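Local coordinates for Endoglucanase(Endo-1,4-beta-glucanase)protein (Pseudomonas stutzeri, PDB 6R2J) that probably hydrolyses internal beta-1,4-glucosidic bonds of cellulose-like glucans as a family 5 glycoside hydrolase, and binds cellobiose, at residues A[99-104]-A[141-146]; A[146-151]-A[175-180]; A[220-225]-A[257-262]. One frame throughout, in Å; residues are numbered along the deposited sequence. Where two conformers were deposited one is given.

Interaction 1 (A[99-104]-A[141-146]). With BGC (beta-D-glucopyranose), chain E; TRS (2-amino-2-hydroxymethyl-propane-1,3-diol), chain G.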
loop_
_atom_site.group_PDB
_atom_site.type_symbol
_atom_site.label_atom_id
_atom_site.label_comp_id
_atom_site.label_asym_id
_atom_site.label_seq_id
_atom_site.Cartn_x
_atom_site.Cartn_y
_atom_site.Cartn_z
ATOM N N HIS A 99 5.545 1.126 6.890
ATOM C CA HIS A 99 4.285 1.729 7.326
ATOM C C HIS A 99 4.537 2.751 8.447
ATOM O O HIS A 99 4.000 2.652 9.565
ATOM C CB HIS A 99 3.392 0.598 7.805
ATOM C CG HIS A 99 1.925 0.863 7.693
ATOM N ND1 HIS A 99 1.281 0.976 6.483
ATOM C CD2 HIS A 99 0.967 0.988 8.643
ATOM C CE1 HIS A 99 -0.008 1.173 6.693
ATOM N NE2 HIS A 99 -0.227 1.176 7.995
ATOM N N ASN A 100 5.330 3.787 8.109
ATOM C CA ASN A 100 5.951 4.599 9.143
ATOM C C ASN A 100 5.568 6.077 9.239
ATOM O O ASN A 100 6.100 6.767 10.116
ATOM C CB ASN A 100 7.480 4.475 9.063
ATOM C CG ASN A 100 8.024 3.375 9.951
ATOM O OD1 ASN A 100 7.916 2.220 9.637
ATOM N ND2 ASN A 100 8.591 3.748 11.083
ATOM N N TYR A 101 4.689 6.595 8.394
ATOM C CA TYR A 101 4.091 7.916 8.630
ATOM C C TYR A 101 5.111 9.058 8.667
ATOM O O TYR A 101 4.897 10.066 9.347
ATOM C CB TYR A 101 3.285 7.916 9.938
ATOM C CG TYR A 101 2.187 6.882 9.971
ATOM C CD1 TYR A 101 0.992 7.098 9.330
ATOM C CD2 TYR A 101 2.366 5.690 10.614
ATOM C CE1 TYR A 101 0.010 6.139 9.336
ATOM C CE2 TYR A 101 1.385 4.724 10.615
ATOM C CZ TYR A 101 0.209 4.946 9.972
ATOM O OH TYR A 101 -0.761 3.962 10.004
ATOM N N GLY A 102 6.207 8.932 7.920
ATOM C CA GLY A 102 7.260 9.928 7.925
ATOM C C GLY A 102 8.151 9.947 9.156
ATOM O O GLY A 102 8.887 10.930 9.346
ATOM N N ARG A 103 8.123 8.895 9.990
ATOM C CA ARG A 103 8.757 8.955 11.299
ATOM C C ARG A 103 9.459 7.648 11.662
ATOM O O ARG A 103 9.093 6.574 11.181
ATOM C CB ARG A 103 7.744 9.289 12.407
ATOM C CG ARG A 103 7.101 10.678 12.274
ATOM C CD ARG A 103 5.779 10.770 13.051
ATOM N NE ARG A 103 5.368 12.158 13.245
ATOM C CZ ARG A 103 4.845 12.925 12.287
ATOM N NH1 ARG A 103 4.658 12.443 11.054
ATOM N NH2 ARG A 103 4.531 14.191 12.549
ATOM N N TYR A 104 10.464 7.768 12.540
ATOM C CA TYR A 104 11.208 6.644 13.099
ATOM C C TYR A 104 11.312 6.843 14.612
ATOM O O TYR A 104 11.876 7.842 15.069
ATOM C CB TYR A 104 12.593 6.544 12.445
ATOM C CG TYR A 104 13.426 5.421 13.035
ATOM C CD1 TYR A 104 13.027 4.106 12.906
ATOM C CD2 TYR A 104 14.555 5.669 13.770
ATOM C CE1 TYR A 104 13.727 3.087 13.458
ATOM C CE2 TYR A 104 15.265 4.631 14.340
ATOM C CZ TYR A 104 14.846 3.338 14.143
ATOM O OH TYR A 104 15.521 2.278 14.663
ATOM N N ILE A 141 7.985 2.872 -0.091
ATOM C CA ILE A 141 9.021 3.302 0.837
ATOM C C ILE A 141 8.482 4.048 2.056
ATOM O O ILE A 141 9.179 4.146 3.070
ATOM C CB ILE A 141 10.103 4.122 0.101
ATOM C CG1 ILE A 141 9.540 5.388 -0.539
ATOM C CG2 ILE A 141 10.762 3.305 -0.999
ATOM C CD1 ILE A 141 10.592 6.366 -1.025
ATOM N N MET A 142 7.255 4.559 2.020
ATOM C CA MET A 142 6.694 5.158 3.228
ATOM C C MET A 142 5.181 5.240 3.122
ATOM O O MET A 142 4.671 5.796 2.161
ATOM C CB MET A 142 7.240 6.578 3.444
ATOM C CG MET A 142 6.808 7.267 4.733
ATOM S SD MET A 142 7.249 6.289 6.176
ATOM C CE MET A 142 9.001 6.036 5.930
ATOM N N ASN A 143 4.496 4.785 4.161
ATOM C CA ASN A 143 3.058 4.950 4.309
ATOM C C ASN A 143 2.688 6.304 4.932
ATOM O O ASN A 143 3.206 6.702 5.991
ATOM C CB ASN A 143 2.504 3.790 5.159
ATOM C CG ASN A 143 0.992 3.886 5.415
ATOM O OD1 ASN A 143 0.213 3.615 4.519
ATOM N ND2 ASN A 143 0.587 4.269 6.637
ATOM N N GLU A 144 1.784 7.003 4.258
ATOM C CA GLU A 144 1.078 8.160 4.807
ATOM C C GLU A 144 1.959 9.188 5.542
ATOM O O GLU A 144 1.717 9.483 6.717
ATOM C CB GLU A 144 -0.112 7.740 5.642
ATOM C CG GLU A 144 -1.190 7.024 4.785
ATOM C CD GLU A 144 -2.485 6.668 5.533
ATOM O OE1 GLU A 144 -2.604 6.925 6.752
ATOM O OE2 GLU A 144 -3.382 6.081 4.869
ATOM N N PRO A 145 2.916 9.792 4.853
ATOM C CA PRO A 145 3.588 10.966 5.425
ATOM C C PRO A 145 2.578 12.015 5.846
ATOM O O PRO A 145 1.618 12.297 5.134
ATOM C CB PRO A 145 4.472 11.489 4.291
ATOM C CG PRO A 145 4.264 10.594 3.141
ATOM C CD PRO A 145 3.380 9.438 3.500
ATOM N N HIS A 146 2.810 12.614 7.007
ATOM C CA HIS A 146 1.956 13.711 7.413
ATOM C C HIS A 146 2.718 14.601 8.364
ATOM O O HIS A 146 3.582 14.129 9.106
ATOM C CB HIS A 146 0.690 13.211 8.109
ATOM C CG HIS A 146 0.947 12.526 9.419
ATOM N ND1 HIS A 146 0.759 13.135 10.640
ATOM C CD2 HIS A 146 1.355 11.268 9.696
ATOM C CE1 HIS A 146 1.028 12.276 11.609
ATOM N NE2 HIS A 146 1.394 11.137 11.062
HETATM C C2 BGC E . -6.393 11.288 4.929
HETATM C C3 BGC E . -5.849 10.647 3.692
HETATM C C4 BGC E . -5.590 9.236 4.106
HETATM C C5 BGC E . -6.503 8.635 5.129
HETATM C C6 BGC E . -6.003 7.227 5.248
HETATM C C1 BGC E . -7.182 10.598 6.071
HETATM O O2 BGC E . -6.933 12.595 4.474
HETATM O O3 BGC E . -4.642 11.265 3.230
HETATM O O4 BGC E . -5.523 8.677 2.815
HETATM O O5 BGC E . -6.334 9.424 6.401
HETATM O O6 BGC E . -6.487 6.706 6.515
HETATM C C TRS G . -4.346 3.315 7.627
HETATM C C1 TRS G . -2.998 2.665 7.270
HETATM C C2 TRS G . -5.517 2.331 7.439
HETATM C C3 TRS G . -4.312 3.837 9.084
HETATM N N TRS G . -4.554 4.423 6.667
HETATM O O1 TRS G . -2.282 3.505 6.401
HETATM O O2 TRS G . -6.772 2.998 7.518
HETATM O O3 TRS G . -3.204 4.704 9.262
#

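Interaction 2 (A[146-151]-A[175-180]). With BGC (beta-D-glucopyranose), chain E; BGC (beta-D-glucopyranose), chain B.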
loop_
_atom_site.group_PDB
_atom_site.type_symbol
_atom_site.label_atom_id
_atom_site.label_comp_id
_atom_site.label_asym_id
_atom_site.label_seq_id
_atom_site.Cartn_x
_atom_site.Cartn_y
_atom_site.Cartn_z
ATOM N N HIS A 146 2.810 12.614 7.007
ATOM C CA HIS A 146 1.956 13.711 7.413
ATOM C C HIS A 146 2.718 14.601 8.364
ATOM O O HIS A 146 3.582 14.129 9.106
ATOM C CB HIS A 146 0.690 13.211 8.109
ATOM C CG HIS A 146 0.947 12.526 9.419
ATOM N ND1 HIS A 146 0.759 13.135 10.640
ATOM C CD2 HIS A 146 1.355 11.268 9.696
ATOM C CE1 HIS A 146 1.028 12.276 11.609
ATOM N NE2 HIS A 146 1.394 11.137 11.062
ATOM N N SER A 147 2.392 15.895 8.308
ATOM C CA SER A 147 2.995 16.892 9.186
ATOM C C SER A 147 4.504 16.722 9.243
ATOM O O SER A 147 5.097 16.636 10.317
ATOM C CB SER A 147 2.386 16.851 10.592
ATOM O OG SER A 147 0.964 16.979 10.559
ATOM N N THR A 148 5.133 16.653 8.076
ATOM C CA THR A 148 6.576 16.424 8.035
ATOM C C THR A 148 7.394 17.711 7.915
ATOM O O THR A 148 8.607 17.644 7.714
ATOM C CB THR A 148 6.987 15.413 6.960
ATOM O OG1 THR A 148 6.785 15.992 5.662
ATOM C CG2 THR A 148 6.208 14.113 7.108
ATOM N N VAL A 149 6.762 18.868 8.097
ATOM C CA VAL A 149 7.380 20.192 7.935
ATOM C C VAL A 149 8.411 20.251 6.813
ATOM O O VAL A 149 9.574 20.629 7.041
ATOM C CB VAL A 149 7.981 20.710 9.258
ATOM C CG1 VAL A 149 6.870 21.194 10.222
ATOM C CG2 VAL A 149 8.895 19.657 9.860
ATOM N N GLY A 150 7.978 19.884 5.600
ATOM C CA GLY A 150 8.747 20.038 4.386
ATOM C C GLY A 150 9.798 18.984 4.189
ATOM O O GLY A 150 10.598 19.117 3.266
ATOM N N LEU A 151 9.824 17.947 5.024
ATOM C CA LEU A 151 10.911 16.991 4.999
ATOM C C LEU A 151 10.622 15.788 4.123
ATOM O O LEU A 151 11.572 15.115 3.710
ATOM C CB LEU A 151 11.216 16.467 6.401
ATOM C CG LEU A 151 11.769 17.488 7.373
ATOM C CD1 LEU A 151 11.875 16.869 8.730
ATOM C CD2 LEU A 151 13.106 17.990 6.863
ATOM N N GLU A 175 4.263 7.740 -1.994
ATOM C CA GLU A 175 3.158 8.461 -1.395
ATOM C C GLU A 175 3.506 9.944 -1.191
ATOM O O GLU A 175 4.680 10.365 -1.241
ATOM C CB GLU A 175 2.777 7.780 -0.059
ATOM C CG GLU A 175 2.396 6.312 -0.291
ATOM C CD GLU A 175 1.849 5.613 0.924
ATOM O OE1 GLU A 175 1.046 6.233 1.637
ATOM O OE2 GLU A 175 2.226 4.417 1.147
ATOM N N GLY A 176 2.453 10.742 -0.998
ATOM C CA GLY A 176 2.571 12.154 -0.740
ATOM C C GLY A 176 2.071 12.543 0.646
ATOM O O GLY A 176 1.597 11.741 1.447
ATOM N N GLU A 177 2.188 13.833 0.900
ATOM C CA GLU A 177 1.836 14.457 2.163
ATOM C C GLU A 177 0.308 14.433 2.379
ATOM O O GLU A 177 -0.483 13.884 1.577
ATOM C CB GLU A 177 2.527 15.829 2.186
ATOM C CG GLU A 177 2.323 16.797 3.308
ATOM C CD GLU A 177 2.720 16.316 4.691
ATOM O OE1 GLU A 177 1.758 16.079 5.410
ATOM O OE2 GLU A 177 3.923 16.239 5.084
ATOM N N ARG A 178 -0.088 14.963 3.539
ATOM C CA ARG A 178 -1.471 14.922 3.987
ATOM C C ARG A 178 -2.025 13.500 4.011
ATOM O O ARG A 178 -3.135 13.235 3.543
ATOM C CB ARG A 178 -2.381 15.822 3.155
ATOM C CG ARG A 178 -3.575 16.342 3.974
ATOM C CD ARG A 178 -4.838 16.375 3.142
ATOM N NE ARG A 178 -6.027 16.371 4.008
ATOM C CZ ARG A 178 -6.422 15.328 4.741
ATOM N NH1 ARG A 178 -5.729 14.169 4.692
ATOM N NH2 ARG A 178 -7.510 15.445 5.520
ATOM N N TRP A 179 -1.240 12.583 4.561
ATOM C CA TRP A 179 -1.620 11.176 4.709
ATOM C C TRP A 179 -1.808 10.486 3.362
ATOM O O TRP A 179 -2.577 9.527 3.244
ATOM C CB TRP A 179 -2.838 10.964 5.610
ATOM C CG TRP A 179 -2.762 11.657 6.963
ATOM C CD1 TRP A 179 -3.013 12.980 7.211
ATOM C CD2 TRP A 179 -2.456 11.065 8.250
ATOM N NE1 TRP A 179 -2.868 13.251 8.561
ATOM C CE2 TRP A 179 -2.541 12.091 9.219
ATOM C CE3 TRP A 179 -2.110 9.779 8.675
ATOM C CZ2 TRP A 179 -2.312 11.856 10.588
ATOM C CZ3 TRP A 179 -1.881 9.560 10.032
ATOM C CH2 TRP A 179 -1.983 10.590 10.964
ATOM N N SER A 180 -1.138 10.997 2.327
ATOM C CA SER A 180 -1.294 10.521 0.951
ATOM C C SER A 180 -2.769 10.438 0.538
ATOM O O SER A 180 -3.183 9.537 -0.188
ATOM C CB SER A 180 -0.589 9.196 0.708
ATOM O OG SER A 180 -0.259 9.091 -0.672
HETATM C C2 BGC E . -6.393 11.288 4.929
HETATM C C3 BGC E . -5.849 10.647 3.692
HETATM C C4 BGC E . -5.590 9.236 4.106
HETATM C C5 BGC E . -6.503 8.635 5.129
HETATM C C6 BGC E . -6.003 7.227 5.248
HETATM C C1 BGC E . -7.182 10.598 6.071
HETATM O O2 BGC E . -6.933 12.595 4.474
HETATM O O3 BGC E . -4.642 11.265 3.230
HETATM O O4 BGC E . -5.523 8.677 2.815
HETATM O O5 BGC E . -6.334 9.424 6.401
HETATM O O6 BGC E . -6.487 6.706 6.515
HETATM C C2 BGC B . -6.471 10.705 10.294
HETATM C C3 BGC B . -6.121 10.617 8.831
HETATM C C4 BGC B . -7.197 11.460 8.207
HETATM C C5 BGC B . -7.222 12.938 8.726
HETATM C C6 BGC B . -8.406 13.785 8.201
HETATM C C1 BGC B . -6.197 12.130 10.812
HETATM O O1 BGC B . -6.291 12.312 12.189
HETATM O O2 BGC B . -5.707 9.843 11.125
HETATM O O3 BGC B . -6.256 9.332 8.213
HETATM O O4 BGC B . -7.251 11.705 6.808
HETATM O O5 BGC B . -7.101 13.180 10.181
HETATM O O6 BGC B . -8.589 13.452 6.833
HETATM O O HOH W 1 -1.197 15.329 10.390
#

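Interaction 3 (A[220-225]-A[257-262])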
loop_
_atom_site.group_PDB
_atom_site.type_symbol
_atom_site.label_atom_id
_atom_site.label_comp_id
_atom_site.label_asym_id
_atom_site.label_seq_id
_atom_site.Cartn_x
_atom_site.Cartn_y
_atom_site.Cartn_z
ATOM N N GLN A 220 -20.867 9.471 13.440
ATOM C CA GLN A 220 -21.317 10.797 13.031
ATOM C C GLN A 220 -20.794 11.203 11.651
ATOM O O GLN A 220 -21.410 12.043 10.989
ATOM C CB GLN A 220 -20.957 11.810 14.131
ATOM C CG GLN A 220 -19.495 12.348 14.104
ATOM C CD GLN A 220 -18.497 11.503 14.902
ATOM O OE1 GLN A 220 -18.702 10.296 15.125
ATOM N NE2 GLN A 220 -17.399 12.138 15.318
ATOM N N THR A 221 -19.698 10.605 11.197
ATOM C CA THR A 221 -19.049 11.005 9.962
ATOM C C THR A 221 -19.314 10.028 8.827
ATOM O O THR A 221 -18.724 10.168 7.739
ATOM C CB THR A 221 -17.546 11.107 10.201
ATOM O OG1 THR A 221 -17.025 9.798 10.458
ATOM C CG2 THR A 221 -17.219 12.037 11.405
ATOM N N SER A 222 -20.182 9.046 9.052
ATOM C CA SER A 222 -20.442 8.001 8.074
ATOM C C SER A 222 -21.921 7.869 7.766
ATOM O O SER A 222 -22.335 6.830 7.232
ATOM C CB SER A 222 -19.889 6.663 8.561
ATOM O OG SER A 222 -18.507 6.751 8.862
ATOM N N ARG A 223 -22.703 8.921 8.009
ATOM C CA ARG A 223 -24.148 8.838 7.903
ATOM C C ARG A 223 -24.677 9.185 6.525
ATOM O O ARG A 223 -25.834 8.862 6.225
ATOM C CB ARG A 223 -24.803 9.778 8.908
ATOM C CG ARG A 223 -24.367 9.490 10.323
ATOM C CD ARG A 223 -25.303 10.158 11.305
ATOM N NE ARG A 223 -24.846 11.500 11.632
ATOM C CZ ARG A 223 -25.617 12.433 12.170
ATOM N NH1 ARG A 223 -26.868 12.150 12.445
ATOM N NH2 ARG A 223 -25.139 13.635 12.448
ATOM N N ASN A 224 -23.881 9.813 5.678
ATOM C CA ASN A 224 -24.363 10.225 4.369
ATOM C C ASN A 224 -23.249 10.046 3.361
ATOM O O ASN A 224 -22.577 11.013 2.995
ATOM C CB ASN A 224 -24.842 11.670 4.379
ATOM C CG ASN A 224 -26.331 11.788 4.609
ATOM O OD1 ASN A 224 -26.773 12.570 5.443
ATOM N ND2 ASN A 224 -27.115 11.000 3.872
ATOM N N ILE A 225 -23.067 8.809 2.912
ATOM C CA ILE A 225 -22.034 8.470 1.942
ATOM C C ILE A 225 -22.633 8.517 0.534
ATOM O O ILE A 225 -23.457 7.667 0.176
ATOM C CB ILE A 225 -21.409 7.107 2.249
ATOM C CG1 ILE A 225 -20.734 7.120 3.625
ATOM C CG2 ILE A 225 -20.405 6.746 1.151
ATOM C CD1 ILE A 225 -20.321 5.743 4.113
ATOM N N ASP A 257 -18.777 -3.308 6.800
ATOM C CA ASP A 257 -19.790 -4.250 6.366
ATOM C C ASP A 257 -21.215 -3.887 6.796
ATOM O O ASP A 257 -22.122 -4.677 6.538
ATOM C CB ASP A 257 -19.408 -5.626 6.932
ATOM C CG ASP A 257 -19.374 -5.670 8.503
ATOM O OD1 ASP A 257 -20.082 -4.869 9.138
ATOM O OD2 ASP A 257 -18.668 -6.529 9.104
ATOM N N ASP A 258 -21.447 -2.725 7.404
ATOM C CA ASP A 258 -22.783 -2.372 7.883
ATOM C C ASP A 258 -23.287 -1.053 7.313
ATOM O O ASP A 258 -24.258 -0.467 7.823
ATOM C CB ASP A 258 -22.809 -2.346 9.411
ATOM C CG ASP A 258 -21.943 -1.240 10.003
ATOM O OD1 ASP A 258 -21.109 -0.658 9.250
ATOM O OD2 ASP A 258 -22.121 -0.956 11.225
ATOM N N LEU A 259 -22.664 -0.587 6.241
ATOM C CA LEU A 259 -23.031 0.661 5.591
ATOM C C LEU A 259 -23.332 0.366 4.129
ATOM O O LEU A 259 -22.415 0.363 3.302
ATOM C CB LEU A 259 -21.893 1.668 5.721
ATOM C CG LEU A 259 -21.497 2.115 7.124
ATOM C CD1 LEU A 259 -20.470 3.261 6.953
ATOM C CD2 LEU A 259 -22.637 2.576 7.936
ATOM N N PRO A 260 -24.600 0.119 3.765
ATOM C CA PRO A 260 -24.936 -0.088 2.340
ATOM C C PRO A 260 -24.425 1.011 1.391
ATOM O O PRO A 260 -24.046 0.718 0.244
ATOM C CB PRO A 260 -26.474 -0.175 2.349
ATOM C CG PRO A 260 -26.929 0.217 3.736
ATOM C CD PRO A 260 -25.768 -0.081 4.641
ATOM N N GLU A 261 -24.412 2.277 1.823
ATOM C CA GLU A 261 -23.940 3.348 0.940
ATOM C C GLU A 261 -22.447 3.204 0.623
ATOM O O GLU A 261 -22.000 3.524 -0.492
ATOM C CB GLU A 261 -24.224 4.716 1.558
ATOM C CG GLU A 261 -25.645 4.983 1.971
ATOM C CD GLU A 261 -25.855 4.773 3.469
ATOM O OE1 GLU A 261 -24.887 4.356 4.158
ATOM O OE2 GLU A 261 -26.989 5.012 3.955
ATOM N N ALA A 262 -21.652 2.749 1.600
ATOM C CA ALA A 262 -20.235 2.484 1.361
ATOM C C ALA A 262 -20.034 1.406 0.302
ATOM O O ALA A 262 -19.121 1.510 -0.528
ATOM C CB ALA A 262 -19.558 2.095 2.674
HETATM O O HOH W 2 -23.863 5.319 -1.756
#

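Interaction 1 (A[99-104]-A[141-146])
Y101 spans the contact with 141-146 from H146 to N143 and E144, and can be followed from CB outward. CB packs beside the imidazole of H146, 3.9 Å from its CD2. CG is anti to the carbonyl carbon (chi1 -58°); the ring beyond it lies side by side with E144, CD1 3.6 Å from the E144 O. Over one ring face stands ND2 of N143, 3.3 Å from CE1, with the amide plane turned 83° from the ring. At the tip, the Y101 OH is hydrogen-bonded to O3 of a Tris molecule at 2.7 Å. The N143 amide also stacks on the H99 ring, and its ND2 donates to Tris O1 at 3.0 Å, while its OD1 is held by R56. Farther along, G102 N gives a weak but fairly straight bond to the M142 SD at 3.3 Å. R103 lays its guanidinium flat on H146, planes 15° apart and centres 4.2 Å apart. From there NH1 donates to the H146 O at 2.8 Å, and also to the Y101 O, so one nitrogen ties both segments. N143, E144 and P145 form the Asn-Glu-Pro sequence characteristic of family 5 cellulases, where the family's acid/base glutamate is found; E144 OE2 is bonded to H206 and to the Tris nitrogen. The two loops continue from barrel strands 93-98 and 136-140, with P145 and M142 packed on W152 of helix 152-166, and H99, N143 and E144 touching E252 of strand 248-252.

Interaction 2 (A[146-151]-A[175-180])
In the glycan-binding cleft above the C-terminal ends of the TIM-barrel strands, H146 and W179 form an aromatic platform. Their rings make a face-to-face stack: the imidazole and the six-membered ring of the indole have centroids 3.6 Å apart and planes only 9° from parallel. CZ2 of W179 lies over the centre of the imidazole, 3.3 Å from ND1 of H146. What the stack backs is a sugar: C3 of the glucose of chain B rests over the opposite face of the indole, 3.7 Å from CD2 of W179, an aromatic-on-sugar packing common in carbohydrate-binding clefts. NH2 of R178 also donates to O6 of that glucose, but NH1 lies implausibly close to O2 of the chain E glucose, so the exact geometry of this guanidinium against the sugars is doubtful. Beside the stack, the carboxylate of E177 grips S147 N and both N and OG1 of T148. CG of E177 is anti to the backbone N (chi1 176°) and the chain then bends at chi2, its end sliding past T148 in the opposite direction. OE2 accepts two bonds, from OG1 of T148 at 2.9 Å, met nearly along the C-O axis, and from T148 N at 3.3 Å, on the syn side but tilted from the carboxylate plane. OE1 takes a weak bond from S147 N and a straight N-H from R178 N at 2.9 Å, on the anti side but well out of that plane. This double grip anchors the turn 148-151 to the start of 177-180, consistent with a second-shell role in positioning R178, a pocket residue. A water bonds to ND1 of H146 and, weakly, to NE1 of W179. The methylene of H146 extends the ring overlap, its CB sitting 3.6 Å from the centroid of the five-membered ring of W179 in a CH-pi contact.

Interaction 3 (A[220-225]-A[257-262])
I225 and L259 meet through their terminal methyls, CD1 of I225 lying 3.8 Å from CD1 of L259 while the two side chains cross at about a right angle. The same L259 CD1 is touched from the loop by CB of S222, also at 3.8 Å, so one leucine methyl receives both loop residues. CD1 of I225 has a second apolar neighbour in CB of A262, 4.0 Å away, one helical step beyond E261. The reach of CD1 of I225 follows from the nearly extended second torsion of that residue (chi2 169°), which carries CD1 out from the backbone toward the helix. Nearer the main chain, the CB atoms of I225 and E261 face each other at 3.8 Å, and the I225 O is 3.3 Å from CB of E261.

In fold terms, this joins two successive beta-alpha connections of the TIM barrel: the loop between strand 201-206 and helix 229-244, and the first turn of helix 260-276, with L259 in its N-cap position. A262 N returns a weak backbone bond to the L259 O within that turn. Water supplies the polar link across the contact, donating to the I225 O at 3.1 Å and to the E261 O at 2.9 Å. I225 N, by contrast, is buried here and has no partner in the model.

Further out, OG of S222 bonds to the M218 O, and the S222 side chain packs on D210 and Y217. The loop that brings it here also carries the pocket residues D212, F213, S214 and K216. On the helix side, A262 rests on I255, while salt bridges join D257 with R304 and D258 with K293.

How the interactions relate
From the N terminus, interaction 1 closes first, bringing 99-104 against 141-146 across a segment that holds helix 116-130 and strand 136-140. Interaction 2 opens at once, sharing H146, and closes over helix 152-166 and strand 171-175 at 175-180. Interaction 3 follows, closing over helix 229-244 and strand 248-252. The three stand in series along the chain; none nests or crosses. Interactions 1 and 2, with centres 8 Å apart, are also joined directly, E144 N to E175 OE1 and P145 O to W179 N, and so tie three consecutive strand-end loops beside the glycan. Interaction 3 lies on the barrel's periphery, its centre about 28 Å from either.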